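Local coordinates for protein dihydrodipicolinate synthase (Aquifex aeolicus, PDB 2EHH) that probably condenses pyruvate with L-aspartate-beta-semialdehyde to 4-hydroxy-tetrahydrodipicolinate, a step of lysine biosynthesis, through a Schiff-base intermediate, at residues N25-H30 / I59-K64; L190-M195 / R228-H233; V202-N207 / R212-L217; N208-E213 / H233-D238. All coordinates share one frame; numbering follows the deposited sequence.

Contact 1: N25-H30 / I59-K64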
loop_
_atom_site.group_PDB
_atom_site.type_symbol
_atom_site.label_atom_id
_atom_site.label_comp_id
_atom_site.label_asym_id
_atom_site.label_seq_id
_atom_site.Cartn_x
_atom_site.Cartn_y
_atom_site.Cartn_z
ATOM N N ASN A 25 -4.726 -11.799 39.673
ATOM C CA ASN A 25 -3.301 -12.041 39.859
ATOM C C ASN A 25 -2.466 -11.261 38.848
ATOM O O ASN A 25 -1.340 -10.856 39.133
ATOM C CB ASN A 25 -3.007 -13.536 39.760
ATOM C CG ASN A 25 -3.511 -14.302 40.972
ATOM O OD1 ASN A 25 -4.710 -14.341 41.240
ATOM N ND2 ASN A 25 -2.594 -14.904 41.714
ATOM N N LEU A 26 -3.034 -11.051 37.667
ATOM C CA LEU A 26 -2.367 -10.301 36.611
ATOM C C LEU A 26 -2.215 -8.858 37.104
ATOM O O LEU A 26 -1.180 -8.219 36.903
ATOM C CB LEU A 26 -3.224 -10.346 35.342
ATOM C CG LEU A 26 -2.641 -10.853 34.020
ATOM C CD1 LEU A 26 -1.702 -12.030 34.242
ATOM C CD2 LEU A 26 -3.805 -11.236 33.098
ATOM N N ILE A 27 -3.253 -8.349 37.762
ATOM C CA ILE A 27 -3.215 -6.990 38.282
ATOM C C ILE A 27 -2.132 -6.844 39.352
ATOM O O ILE A 27 -1.371 -5.879 39.341
ATOM C CB ILE A 27 -4.589 -6.582 38.849
ATOM C CG1 ILE A 27 -5.596 -6.487 37.697
ATOM C CG2 ILE A 27 -4.488 -5.248 39.579
ATOM C CD1 ILE A 27 -6.999 -6.086 38.111
ATOM N N GLU A 28 -2.061 -7.803 40.268
ATOM C CA GLU A 28 -1.054 -7.769 41.328
ATOM C C GLU A 28 0.334 -7.873 40.704
ATOM O O GLU A 28 1.285 -7.234 41.154
ATOM C CB GLU A 28 -1.278 -8.933 42.298
ATOM C CG GLU A 28 -2.641 -8.906 42.968
ATOM C CD GLU A 28 -2.825 -7.697 43.869
ATOM O OE1 GLU A 28 -3.985 -7.294 44.087
ATOM O OE2 GLU A 28 -1.814 -7.154 44.365
ATOM N N PHE A 29 0.440 -8.692 39.663
ATOM C CA PHE A 29 1.698 -8.883 38.948
ATOM C C PHE A 29 2.249 -7.526 38.514
ATOM O O PHE A 29 3.432 -7.230 38.702
ATOM C CB PHE A 29 1.454 -9.775 37.724
ATOM C CG PHE A 29 2.663 -9.978 36.849
ATOM C CD1 PHE A 29 3.807 -10.602 37.338
ATOM C CD2 PHE A 29 2.638 -9.584 35.513
ATOM C CE1 PHE A 29 4.905 -10.834 36.509
ATOM C CE2 PHE A 29 3.728 -9.812 34.675
ATOM C CZ PHE A 29 4.864 -10.439 35.173
ATOM N N HIS A 30 1.388 -6.691 37.942
ATOM C CA HIS A 30 1.836 -5.384 37.482
ATOM C C HIS A 30 2.063 -4.377 38.594
ATOM O O HIS A 30 2.919 -3.504 38.474
ATOM C CB HIS A 30 0.873 -4.833 36.433
ATOM C CG HIS A 30 1.027 -5.503 35.104
ATOM N ND1 HIS A 30 0.218 -6.540 34.696
ATOM C CD2 HIS A 30 1.984 -5.375 34.156
ATOM C CE1 HIS A 30 0.673 -7.026 33.554
ATOM N NE2 HIS A 30 1.744 -6.338 33.206
ATOM N N ILE A 59 -14.006 -3.965 33.781
ATOM C CA ILE A 59 -13.572 -2.623 34.134
ATOM C C ILE A 59 -13.837 -2.380 35.621
ATOM O O ILE A 59 -12.952 -1.961 36.368
ATOM C CB ILE A 59 -14.317 -1.562 33.297
ATOM C CG1 ILE A 59 -13.948 -1.719 31.815
ATOM C CG2 ILE A 59 -13.954 -0.158 33.779
ATOM C CD1 ILE A 59 -14.808 -0.881 30.870
ATOM N N GLU A 60 -15.061 -2.658 36.048
ATOM C CA GLU A 60 -15.441 -2.472 37.442
ATOM C C GLU A 60 -14.536 -3.302 38.357
ATOM O O GLU A 60 -14.087 -2.830 39.405
ATOM C CB GLU A 60 -16.907 -2.864 37.615
ATOM C CG GLU A 60 -17.442 -2.738 39.019
ATOM C CD GLU A 60 -18.945 -2.927 39.069
ATOM O OE1 GLU A 60 -19.434 -3.937 38.518
ATOM O OE2 GLU A 60 -19.631 -2.068 39.661
ATOM N N PHE A 61 -14.254 -4.532 37.942
ATOM C CA PHE A 61 -13.395 -5.435 38.708
ATOM C C PHE A 61 -11.956 -4.919 38.813
ATOM O O PHE A 61 -11.348 -4.946 39.884
ATOM C CB PHE A 61 -13.379 -6.819 38.052
ATOM C CG PHE A 61 -12.442 -7.793 38.709
ATOM C CD1 PHE A 61 -12.807 -8.450 39.878
ATOM C CD2 PHE A 61 -11.185 -8.042 38.169
ATOM C CE1 PHE A 61 -11.935 -9.344 40.498
ATOM C CE2 PHE A 61 -10.307 -8.934 38.781
ATOM C CZ PHE A 61 -10.682 -9.586 39.946
ATOM N N ALA A 62 -11.407 -4.465 37.690
ATOM C CA ALA A 62 -10.037 -3.962 37.663
ATOM C C ALA A 62 -9.875 -2.747 38.568
ATOM O O ALA A 62 -8.884 -2.632 39.284
ATOM C CB ALA A 62 -9.633 -3.604 36.233
ATOM N N VAL A 63 -10.844 -1.838 38.527
ATOM C CA VAL A 63 -10.781 -0.643 39.355
ATOM C C VAL A 63 -10.761 -1.033 40.830
ATOM O O VAL A 63 -9.954 -0.517 41.605
ATOM C CB VAL A 63 -11.981 0.296 39.075
ATOM C CG1 VAL A 63 -12.025 1.428 40.102
ATOM C CG2 VAL A 63 -11.863 0.874 37.671
ATOM N N LYS A 64 -11.639 -1.958 41.213
ATOM C CA LYS A 64 -11.707 -2.414 42.598
ATOM C C LYS A 64 -10.425 -3.105 43.048
ATOM O O LYS A 64 -9.930 -2.850 44.142
ATOM C CB LYS A 64 -12.883 -3.379 42.793
ATOM C CG LYS A 64 -14.253 -2.726 42.799
ATOM C CD LYS A 64 -15.344 -3.775 42.985
ATOM C CE LYS A 64 -16.711 -3.140 43.212
ATOM N NZ LYS A 64 -17.125 -2.249 42.093
#
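I27 reaches across to A62 and F61 with a single methyl group. I27 CD1 lies 3.7 Å from the CA of A62 and 4.1 Å from the CB of A62. The methyl therefore rests on the A62 backbone as well as on its CB. The same I27 CD1 comes within 4.4 Å of F61 CE2, approaching the ring obliquely. I27 is fully stretched: CG1 points away from its own carbonyl carbon (chi1 -67°), and CD1 continues in the extended direction (chi2 -180°). This length matters, because the nearest CA atoms, those of I27 and A62, are 7.5 Å apart. The small A62 lets the methyl come close to its backbone. The contact buries only 96 Å².

The two helices, 20-31 and 52-66, follow barrel strands 4-8 and 37-40. They are consecutive outer helices of a TIM barrel, (beta/alpha)8. A62 also touches V40 and V72, which lie on two neighbouring barrel strands. The ring of F61 meets Y20 edge-to-face.

Further along helix 20-31, H30 ND1 donates to L26 O at 3.1 Å, with an N-H...O angle of 141°. This is a bent bond back to its own helix. The backbone N of H30 uses the same oxygen from the opposite face of its plane. On the other side of the imidazole, H30 NE2 bonds weakly to N207 O. F29 CD2 lies 3.8 Å above one face of the H30 ring, offset toward the rim. E28 OE1, on the same helix, forms a salt bridge with R69.

Contact 2: L190-M195 / R228-H233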
loop_
_atom_site.group_PDB
_atom_site.type_symbol
_atom_site.label_atom_id
_atom_site.label_comp_id
_atom_site.label_asym_id
_atom_site.label_seq_id
_atom_site.Cartn_x
_atom_site.Cartn_y
_atom_site.Cartn_z
ATOM N N LEU A 190 8.639 0.531 18.432
ATOM C CA LEU A 190 8.758 1.945 18.081
ATOM C C LEU A 190 8.795 2.903 19.268
ATOM O O LEU A 190 8.885 4.117 19.091
ATOM C CB LEU A 190 7.603 2.336 17.152
ATOM C CG LEU A 190 7.491 1.456 15.903
ATOM C CD1 LEU A 190 6.266 1.849 15.087
ATOM C CD2 LEU A 190 8.767 1.589 15.080
ATOM N N THR A 191 8.724 2.362 20.475
ATOM C CA THR A 191 8.742 3.196 21.668
ATOM C C THR A 191 9.970 4.104 21.739
ATOM O O THR A 191 9.845 5.304 21.979
ATOM C CB THR A 191 8.676 2.328 22.931
ATOM O OG1 THR A 191 7.449 1.585 22.918
ATOM C CG2 THR A 191 8.723 3.198 24.187
ATOM N N LEU A 192 11.153 3.539 21.514
ATOM C CA LEU A 192 12.380 4.330 21.584
ATOM C C LEU A 192 12.373 5.507 20.604
ATOM O O LEU A 192 12.501 6.661 21.017
ATOM C CB LEU A 192 13.606 3.435 21.354
ATOM C CG LEU A 192 14.981 4.075 21.590
ATOM C CD1 LEU A 192 16.012 2.984 21.871
ATOM C CD2 LEU A 192 15.382 4.916 20.381
ATOM N N PRO A 193 12.215 5.240 19.294
ATOM C CA PRO A 193 12.206 6.378 18.368
ATOM C C PRO A 193 11.072 7.376 18.627
ATOM O O PRO A 193 11.248 8.580 18.464
ATOM C CB PRO A 193 12.123 5.713 16.986
ATOM C CG PRO A 193 11.457 4.372 17.271
ATOM C CD PRO A 193 12.114 3.958 18.572
ATOM N N MET A 194 9.905 6.889 19.039
ATOM C CA MET A 194 8.798 7.799 19.307
ATOM C C MET A 194 9.086 8.673 20.528
ATOM O O MET A 194 8.753 9.859 20.543
ATOM C CB MET A 194 7.496 7.029 19.532
ATOM C CG MET A 194 6.844 6.542 18.255
ATOM S SD MET A 194 5.104 6.185 18.519
ATOM C CE MET A 194 4.736 5.230 16.987
ATOM N N MET A 195 9.698 8.095 21.555
ATOM C CA MET A 195 10.003 8.885 22.743
ATOM C C MET A 195 11.142 9.867 22.470
ATOM O O MET A 195 11.200 10.946 23.062
ATOM C CB MET A 195 10.306 7.970 23.929
ATOM C CG MET A 195 9.043 7.286 24.451
ATOM S SD MET A 195 9.278 6.280 25.921
ATOM C CE MET A 195 9.299 7.574 27.194
ATOM N N ARG A 228 21.369 3.982 26.997
ATOM C CA ARG A 228 20.811 2.929 27.833
ATOM C C ARG A 228 19.514 2.423 27.202
ATOM O O ARG A 228 19.223 1.231 27.241
ATOM C CB ARG A 228 20.545 3.463 29.243
ATOM C CG ARG A 228 19.817 2.494 30.165
ATOM C CD ARG A 228 20.552 1.167 30.317
ATOM N NE ARG A 228 19.859 0.287 31.257
ATOM C CZ ARG A 228 20.064 -1.023 31.353
ATOM N NH1 ARG A 228 20.948 -1.620 30.565
ATOM N NH2 ARG A 228 19.373 -1.741 32.228
ATOM N N ALA A 229 18.740 3.335 26.622
ATOM C CA ALA A 229 17.485 2.967 25.974
ATOM C C ALA A 229 17.769 1.979 24.842
ATOM O O ALA A 229 17.104 0.950 24.721
ATOM C CB ALA A 229 16.790 4.212 25.433
ATOM N N ARG A 230 18.763 2.290 24.018
ATOM C CA ARG A 230 19.133 1.405 22.917
ATOM C C ARG A 230 19.570 0.042 23.444
ATOM O O ARG A 230 19.292 -0.988 22.835
ATOM C CB ARG A 230 20.281 2.003 22.089
ATOM C CG ARG A 230 19.874 3.108 21.124
ATOM C CD ARG A 230 21.010 3.422 20.143
ATOM N NE ARG A 230 22.166 4.027 20.804
ATOM C CZ ARG A 230 22.236 5.298 21.193
ATOM N NH1 ARG A 230 21.215 6.124 20.986
ATOM N NH2 ARG A 230 23.329 5.745 21.800
ATOM N N GLU A 231 20.269 0.036 24.575
ATOM C CA GLU A 231 20.737 -1.217 25.146
ATOM C C GLU A 231 19.556 -2.127 25.472
ATOM O O GLU A 231 19.569 -3.316 25.164
ATOM C CB GLU A 231 21.541 -0.949 26.418
ATOM C CG GLU A 231 22.486 -2.065 26.791
ATOM C CD GLU A 231 23.127 -1.844 28.148
ATOM O OE1 GLU A 231 23.543 -0.697 28.430
ATOM O OE2 GLU A 231 23.215 -2.819 28.926
ATOM N N ILE A 232 18.538 -1.556 26.100
ATOM C CA ILE A 232 17.355 -2.310 26.479
ATOM C C ILE A 232 16.514 -2.666 25.260
ATOM O O ILE A 232 16.011 -3.784 25.150
ATOM C CB ILE A 232 16.496 -1.510 27.469
ATOM C CG1 ILE A 232 17.336 -1.166 28.705
ATOM C CG2 ILE A 232 15.270 -2.318 27.868
ATOM C CD1 ILE A 232 16.668 -0.181 29.641
ATOM N N HIS A 233 16.365 -1.703 24.356
ATOM C CA HIS A 233 15.603 -1.889 23.122
ATOM C C HIS A 233 16.141 -3.080 22.324
ATOM O O HIS A 233 15.390 -3.980 21.958
ATOM C CB HIS A 233 15.688 -0.609 22.279
ATOM C CG HIS A 233 15.155 -0.750 20.887
ATOM N ND1 HIS A 233 13.812 -0.657 20.585
ATOM C CD2 HIS A 233 15.793 -0.954 19.708
ATOM C CE1 HIS A 233 13.647 -0.795 19.279
ATOM N NE2 HIS A 233 14.832 -0.976 18.726
HETATM O O HOH W 1 11.363 0.668 21.541
#
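L192 carries this contact, with H233 as its main partner. One methyl, L192 CD1, touches three residues of segment 228-233. L192 CD1 lies 3.6 Å from H233 CB, 3.8 Å from A229 CB and 3.9 Å from R230 CG. L192 CD1 also presses on the backbone, 3.6 Å from R230 N. L192 gets there because its CG stands opposite the backbone N (chi1 -172°), which sends the branch out towards the other helix.

H233 adds a polar link. A water sits 2.9 Å from L192 N, from which it accepts, and 2.9 Å from H233 ND1. The amide of L192 lies in the first turn of its helix. The other ring nitrogen, H233 NE2, is bonded to S171 OG of the second subunit. The imidazole is therefore held at both nitrogens. R230 NH1 bonds to A196 O of the second subunit, so its aliphatic stem packs here while its charged end goes elsewhere.

Segments 191-195 and 228-233 run nearly antiparallel, at 157°, their axes 10.7 Å apart at closest approach. The contact joins the helix after strand 182-185 of the TIM barrel to helix 226-242, which follows the eighth barrel helix, at an interface with the second subunit of the homotetramer.

Contact 3: V202-N207 / R212-L217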
loop_
_atom_site.group_PDB
_atom_site.type_symbol
_atom_site.label_atom_id
_atom_site.label_comp_id
_atom_site.label_asym_id
_atom_site.label_seq_id
_atom_site.Cartn_x
_atom_site.Cartn_y
_atom_site.Cartn_z
ATOM N N VAL A 202 4.388 4.296 26.520
ATOM C CA VAL A 202 3.873 3.280 25.615
ATOM C C VAL A 202 2.739 2.465 26.223
ATOM O O VAL A 202 2.712 2.219 27.431
ATOM C CB VAL A 202 4.998 2.285 25.208
ATOM C CG1 VAL A 202 5.589 1.622 26.453
ATOM C CG2 VAL A 202 4.444 1.216 24.270
ATOM N N ILE A 203 1.775 2.085 25.387
ATOM C CA ILE A 203 0.701 1.207 25.830
ATOM C C ILE A 203 1.199 -0.048 25.129
ATOM O O ILE A 203 0.990 -0.246 23.930
ATOM C CB ILE A 203 -0.679 1.665 25.331
ATOM C CG1 ILE A 203 -1.085 2.935 26.093
ATOM C CG2 ILE A 203 -1.711 0.570 25.575
ATOM C CD1 ILE A 203 -2.462 3.478 25.755
ATOM N N SER A 204 1.913 -0.851 25.914
ATOM C CA SER A 204 2.609 -2.060 25.487
ATOM C C SER A 204 1.946 -3.431 25.561
ATOM O O SER A 204 1.047 -3.676 26.367
ATOM C CB SER A 204 3.936 -2.113 26.266
ATOM O OG SER A 204 4.574 -3.375 26.184
ATOM N N VAL A 205 2.424 -4.321 24.690
ATOM C CA VAL A 205 1.984 -5.706 24.639
ATOM C C VAL A 205 3.061 -6.507 25.378
ATOM O O VAL A 205 2.757 -7.368 26.204
ATOM C CB VAL A 205 1.882 -6.220 23.174
ATOM C CG1 VAL A 205 1.778 -7.738 23.150
ATOM C CG2 VAL A 205 0.663 -5.610 22.493
ATOM N N ALA A 206 4.323 -6.198 25.081
ATOM C CA ALA A 206 5.463 -6.880 25.693
ATOM C C ALA A 206 5.449 -6.761 27.214
ATOM O O ALA A 206 6.019 -7.598 27.914
ATOM C CB ALA A 206 6.771 -6.317 25.141
ATOM N N ASN A 207 4.801 -5.711 27.704
ATOM C CA ASN A 207 4.669 -5.448 29.134
ATOM C C ASN A 207 4.016 -6.606 29.880
ATOM O O ASN A 207 4.242 -6.793 31.074
ATOM C CB ASN A 207 3.815 -4.198 29.356
ATOM C CG ASN A 207 4.617 -3.043 29.856
ATOM O OD1 ASN A 207 5.731 -3.224 30.348
ATOM N ND2 ASN A 207 4.062 -1.845 29.757
ATOM N N ARG A 212 9.240 -5.355 34.074
ATOM C CA ARG A 212 10.416 -4.675 34.609
ATOM C C ARG A 212 11.324 -4.111 33.525
ATOM O O ARG A 212 11.715 -2.944 33.577
ATOM C CB ARG A 212 11.210 -5.630 35.505
ATOM C CG ARG A 212 10.410 -6.176 36.681
ATOM C CD ARG A 212 11.202 -7.217 37.454
ATOM N NE ARG A 212 12.343 -6.634 38.152
ATOM C CZ ARG A 212 12.294 -6.116 39.377
ATOM N NH1 ARG A 212 11.152 -6.107 40.057
ATOM N NH2 ARG A 212 13.393 -5.609 39.925
ATOM N N GLU A 213 11.650 -4.942 32.543
ATOM C CA GLU A 213 12.526 -4.524 31.456
ATOM C C GLU A 213 11.931 -3.379 30.648
ATOM O O GLU A 213 12.607 -2.388 30.369
ATOM C CB GLU A 213 12.818 -5.702 30.524
ATOM C CG GLU A 213 13.606 -6.851 31.147
ATOM C CD GLU A 213 12.847 -7.586 32.239
ATOM O OE1 GLU A 213 11.596 -7.600 32.212
ATOM O OE2 GLU A 213 13.511 -8.172 33.118
ATOM N N VAL A 214 10.666 -3.514 30.265
ATOM C CA VAL A 214 10.021 -2.465 29.488
ATOM C C VAL A 214 10.022 -1.177 30.293
ATOM O O VAL A 214 10.293 -0.099 29.767
ATOM C CB VAL A 214 8.570 -2.841 29.122
ATOM C CG1 VAL A 214 7.889 -1.661 28.447
ATOM C CG2 VAL A 214 8.562 -4.053 28.197
ATOM N N LYS A 215 9.720 -1.296 31.581
ATOM C CA LYS A 215 9.698 -0.138 32.458
ATOM C C LYS A 215 11.055 0.556 32.407
ATOM O O LYS A 215 11.131 1.781 32.321
ATOM C CB LYS A 215 9.382 -0.569 33.895
ATOM C CG LYS A 215 9.458 0.557 34.922
ATOM C CD LYS A 215 8.522 1.700 34.571
ATOM C CE LYS A 215 8.579 2.794 35.627
ATOM N NZ LYS A 215 7.709 3.944 35.264
ATOM N N GLU A 216 12.122 -0.235 32.454
ATOM C CA GLU A 216 13.476 0.311 32.412
ATOM C C GLU A 216 13.743 1.052 31.105
ATOM O O GLU A 216 14.405 2.089 31.099
ATOM C CB GLU A 216 14.512 -0.805 32.584
ATOM C CG GLU A 216 14.455 -1.509 33.932
ATOM C CD GLU A 216 15.542 -2.564 34.092
ATOM O OE1 GLU A 216 15.520 -3.299 35.107
ATOM O OE2 GLU A 216 16.418 -2.658 33.207
ATOM N N LEU A 217 13.239 0.513 29.996
ATOM C CA LEU A 217 13.427 1.156 28.700
ATOM C C LEU A 217 12.777 2.537 28.759
ATOM O O LEU A 217 13.376 3.539 28.369
ATOM C CB LEU A 217 12.790 0.306 27.589
ATOM C CG LEU A 217 12.768 0.801 26.131
ATOM C CD1 LEU A 217 11.801 1.957 25.989
ATOM C CD2 LEU A 217 14.157 1.215 25.689
#
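V214 packs on the turn that ends the last strand of the TIM barrel, within the eighth beta-alpha unit. Strand 201-204 leads through a short 3-10 turn into helix 211-223, and the helix folds back over the strand. The strand side chains alternate. V202 and S204 point to the helix, whereas I203, a predicted pyruvate-binding residue, takes no part in this packing.

V214 is the hub on the helix side. Its CG1 stands opposite the backbone N (chi1 174°), faces V202 and S204, and also lies against the N207 amide. V214 CG1 is 4.5 Å from V202 CG1. V214 CG2 meets A206 CB at 4.2 Å. V214 and its partners are all buried.

The turn is fixed by an ST motif. S204 OG accepts from the backbone N of N207 at 2.8 Å, with an N-H...O angle of 145°. S204 OG is also bonded to D188, whose carboxylate takes the backbone N-H groups of V205 and A206 as well. D188 thus holds the loop that presents A206 and N207 to the helix.

N207 is anchored by its amide nitrogen, ND2, which bonds to S5 OG and I6 O on the first barrel strand. With ND2 so held and chi1 at -109°, off a staggered value, the other amide end lies close against V214: N207 OD1 is 3.1 Å from V214 CB and 3.3 Å from V214 CG1.

Contact 4: N208-E213 / H233-D238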
loop_
_atom_site.group_PDB
_atom_site.type_symbol
_atom_site.label_atom_id
_atom_site.label_comp_id
_atom_site.label_asym_id
_atom_site.label_seq_id
_atom_site.Cartn_x
_atom_site.Cartn_y
_atom_site.Cartn_z
ATOM N N ASN A 208 3.180 -7.357 29.174
ATOM C CA ASN A 208 2.477 -8.490 29.761
ATOM C C ASN A 208 3.410 -9.565 30.307
ATOM O O ASN A 208 3.057 -10.265 31.256
ATOM C CB ASN A 208 1.551 -9.130 28.721
ATOM C CG ASN A 208 0.239 -8.393 28.570
ATOM O OD1 ASN A 208 -0.660 -8.531 29.399
ATOM N ND2 ASN A 208 0.120 -7.602 27.506
ATOM N N VAL A 209 4.598 -9.693 29.719
ATOM C CA VAL A 209 5.525 -10.725 30.155
ATOM C C VAL A 209 6.863 -10.270 30.727
ATOM O O VAL A 209 7.485 -11.010 31.483
ATOM C CB VAL A 209 5.775 -11.737 29.021
ATOM C CG1 VAL A 209 4.451 -12.373 28.612
ATOM C CG2 VAL A 209 6.418 -11.054 27.836
ATOM N N MET A 210 7.316 -9.075 30.361
ATOM C CA MET A 210 8.568 -8.548 30.892
ATOM C C MET A 210 8.365 -7.094 31.313
ATOM O O MET A 210 8.971 -6.179 30.760
ATOM C CB MET A 210 9.697 -8.665 29.856
ATOM C CG MET A 210 10.210 -10.093 29.680
ATOM S SD MET A 210 11.646 -10.244 28.598
ATOM C CE MET A 210 12.979 -9.808 29.709
ATOM N N PRO A 211 7.499 -6.871 32.317
ATOM C CA PRO A 211 7.147 -5.559 32.878
ATOM C C PRO A 211 8.343 -4.724 33.325
ATOM O O PRO A 211 8.440 -3.533 33.013
ATOM C CB PRO A 211 6.257 -5.914 34.074
ATOM C CG PRO A 211 5.715 -7.257 33.733
ATOM C CD PRO A 211 6.879 -7.953 33.101
ATOM N N ARG A 212 9.240 -5.355 34.074
ATOM C CA ARG A 212 10.416 -4.675 34.609
ATOM C C ARG A 212 11.324 -4.111 33.525
ATOM O O ARG A 212 11.715 -2.944 33.577
ATOM C CB ARG A 212 11.210 -5.630 35.505
ATOM C CG ARG A 212 10.410 -6.176 36.681
ATOM C CD ARG A 212 11.202 -7.217 37.454
ATOM N NE ARG A 212 12.343 -6.634 38.152
ATOM C CZ ARG A 212 12.294 -6.116 39.377
ATOM N NH1 ARG A 212 11.152 -6.107 40.057
ATOM N NH2 ARG A 212 13.393 -5.609 39.925
ATOM N N GLU A 213 11.650 -4.942 32.543
ATOM C CA GLU A 213 12.526 -4.524 31.456
ATOM C C GLU A 213 11.931 -3.379 30.648
ATOM O O GLU A 213 12.607 -2.388 30.369
ATOM C CB GLU A 213 12.818 -5.702 30.524
ATOM C CG GLU A 213 13.606 -6.851 31.147
ATOM C CD GLU A 213 12.847 -7.586 32.239
ATOM O OE1 GLU A 213 11.596 -7.600 32.212
ATOM O OE2 GLU A 213 13.511 -8.172 33.118
ATOM N N HIS A 233 16.365 -1.703 24.356
ATOM C CA HIS A 233 15.603 -1.889 23.122
ATOM C C HIS A 233 16.141 -3.080 22.324
ATOM O O HIS A 233 15.390 -3.980 21.958
ATOM C CB HIS A 233 15.688 -0.609 22.279
ATOM C CG HIS A 233 15.155 -0.750 20.887
ATOM N ND1 HIS A 233 13.812 -0.657 20.585
ATOM C CD2 HIS A 233 15.793 -0.954 19.708
ATOM C CE1 HIS A 233 13.647 -0.795 19.279
ATOM N NE2 HIS A 233 14.832 -0.976 18.726
ATOM N N TYR A 234 17.443 -3.095 22.063
ATOM C CA TYR A 234 18.023 -4.179 21.283
ATOM C C TYR A 234 18.054 -5.511 22.014
ATOM O O TYR A 234 18.063 -6.575 21.391
ATOM C CB TYR A 234 19.413 -3.781 20.788
ATOM C CG TYR A 234 19.319 -2.773 19.664
ATOM C CD1 TYR A 234 18.745 -3.128 18.445
ATOM C CD2 TYR A 234 19.719 -1.449 19.843
ATOM C CE1 TYR A 234 18.559 -2.199 17.435
ATOM C CE2 TYR A 234 19.535 -0.499 18.830
ATOM C CZ TYR A 234 18.950 -0.886 17.630
ATOM O OH TYR A 234 18.730 0.032 16.631
ATOM N N TYR A 235 18.053 -5.455 23.338
ATOM C CA TYR A 235 18.044 -6.674 24.129
ATOM C C TYR A 235 16.653 -7.300 24.004
ATOM O O TYR A 235 16.510 -8.510 23.825
ATOM C CB TYR A 235 18.364 -6.340 25.593
ATOM C CG TYR A 235 18.082 -7.460 26.566
ATOM C CD1 TYR A 235 16.919 -7.463 27.335
ATOM C CD2 TYR A 235 18.965 -8.529 26.705
ATOM C CE1 TYR A 235 16.643 -8.506 28.222
ATOM C CE2 TYR A 235 18.699 -9.578 27.588
ATOM C CZ TYR A 235 17.536 -9.557 28.341
ATOM O OH TYR A 235 17.260 -10.593 29.206
ATOM N N LEU A 236 15.636 -6.448 24.057
ATOM C CA LEU A 236 14.241 -6.872 23.978
ATOM C C LEU A 236 13.701 -7.033 22.554
ATOM O O LEU A 236 12.563 -7.466 22.370
ATOM C CB LEU A 236 13.374 -5.855 24.728
ATOM C CG LEU A 236 12.680 -6.203 26.050
ATOM C CD1 LEU A 236 13.506 -7.151 26.886
ATOM C CD2 LEU A 236 12.408 -4.913 26.794
ATOM N N HIS A 237 14.507 -6.702 21.549
ATOM C CA HIS A 237 14.037 -6.788 20.167
ATOM C C HIS A 237 13.468 -8.148 19.768
ATOM O O HIS A 237 12.415 -8.212 19.132
ATOM C CB HIS A 237 15.141 -6.391 19.183
ATOM C CG HIS A 237 14.621 -6.020 17.829
ATOM N ND1 HIS A 237 13.794 -4.936 17.625
ATOM C CD2 HIS A 237 14.768 -6.612 16.620
ATOM C CE1 HIS A 237 13.453 -4.878 16.351
ATOM N NE2 HIS A 237 14.031 -5.883 15.719
ATOM N N ASP A 238 14.151 -9.231 20.131
ATOM C CA ASP A 238 13.657 -10.566 19.797
ATOM C C ASP A 238 12.274 -10.811 20.402
ATOM O O ASP A 238 11.426 -11.439 19.776
ATOM C CB ASP A 238 14.629 -11.650 20.276
ATOM C CG ASP A 238 15.869 -11.749 19.407
ATOM O OD1 ASP A 238 15.923 -11.072 18.357
ATOM O OD2 ASP A 238 16.788 -12.511 19.772
#
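The backbones stay well apart, the nearest CA atoms being those of E213 and L236 at 8.0 Å, so side chains fill the gap. L236 does most of this with its two methyls. L236 CD2 lies 3.8 Å from E213 CB, and L236 CD1 is 4.0 Å from the same E213 CB. E213 therefore meets the leucine with the root of its side chain. Its chain then bends (chi2 66°) and takes the carboxylate away from L236.

The other partner is M210, at the N-cap position of helix 211-223. Its side chain and that of L236 run past each other in opposite directions. M210 CE touches L236 CD1 at 3.9 Å, and M210 SD lies 4.0 Å from L236 CD1. The thioether is bent at its last torsion (chi3 81°), which lets sulfur and methyl both touch this one methyl of L236.

M210 CE also reaches the edge of the Y235 ring, near its plane, 4.2 Å from Y235 CE1. The two side chains cross at about a right angle. Y235 lies at the more exposed margin. Its ring meets Y288 edge-to-face, and its backbone O accepts a hydrogen bond from Y288 OH.

The contact is apolar packing of the turn and first residues of the eighth TIM-barrel helix against helix 226-242, the next in the chain, which also lies at the interface with the second subunit.

How the contacts relate
Contacts 2, 3 and 4 form one cluster. Contact 1 lies farther off, its centre about 18 Å from that of contact 3, but touches the cluster. Contacts 3 and 4 share helix 211-223, with centres about 6 Å apart. Contacts 2 and 4 share helix 226-242 and H233, and both touch the second subunit. Contact 2 meets contact 3 where A229 O lies 3.1 Å from L217 CD2. Contact 1 joins through the C-terminal end of helix 20-31: F29 CE2 is 3.4 Å from P211 CG, and H30 NE2 makes a weak hydrogen bond to N207 O. Contact 3 is nearest the predicted active site: the side chain of V202 lies about 7 Å from that of K161, the predicted Schiff-base lysine.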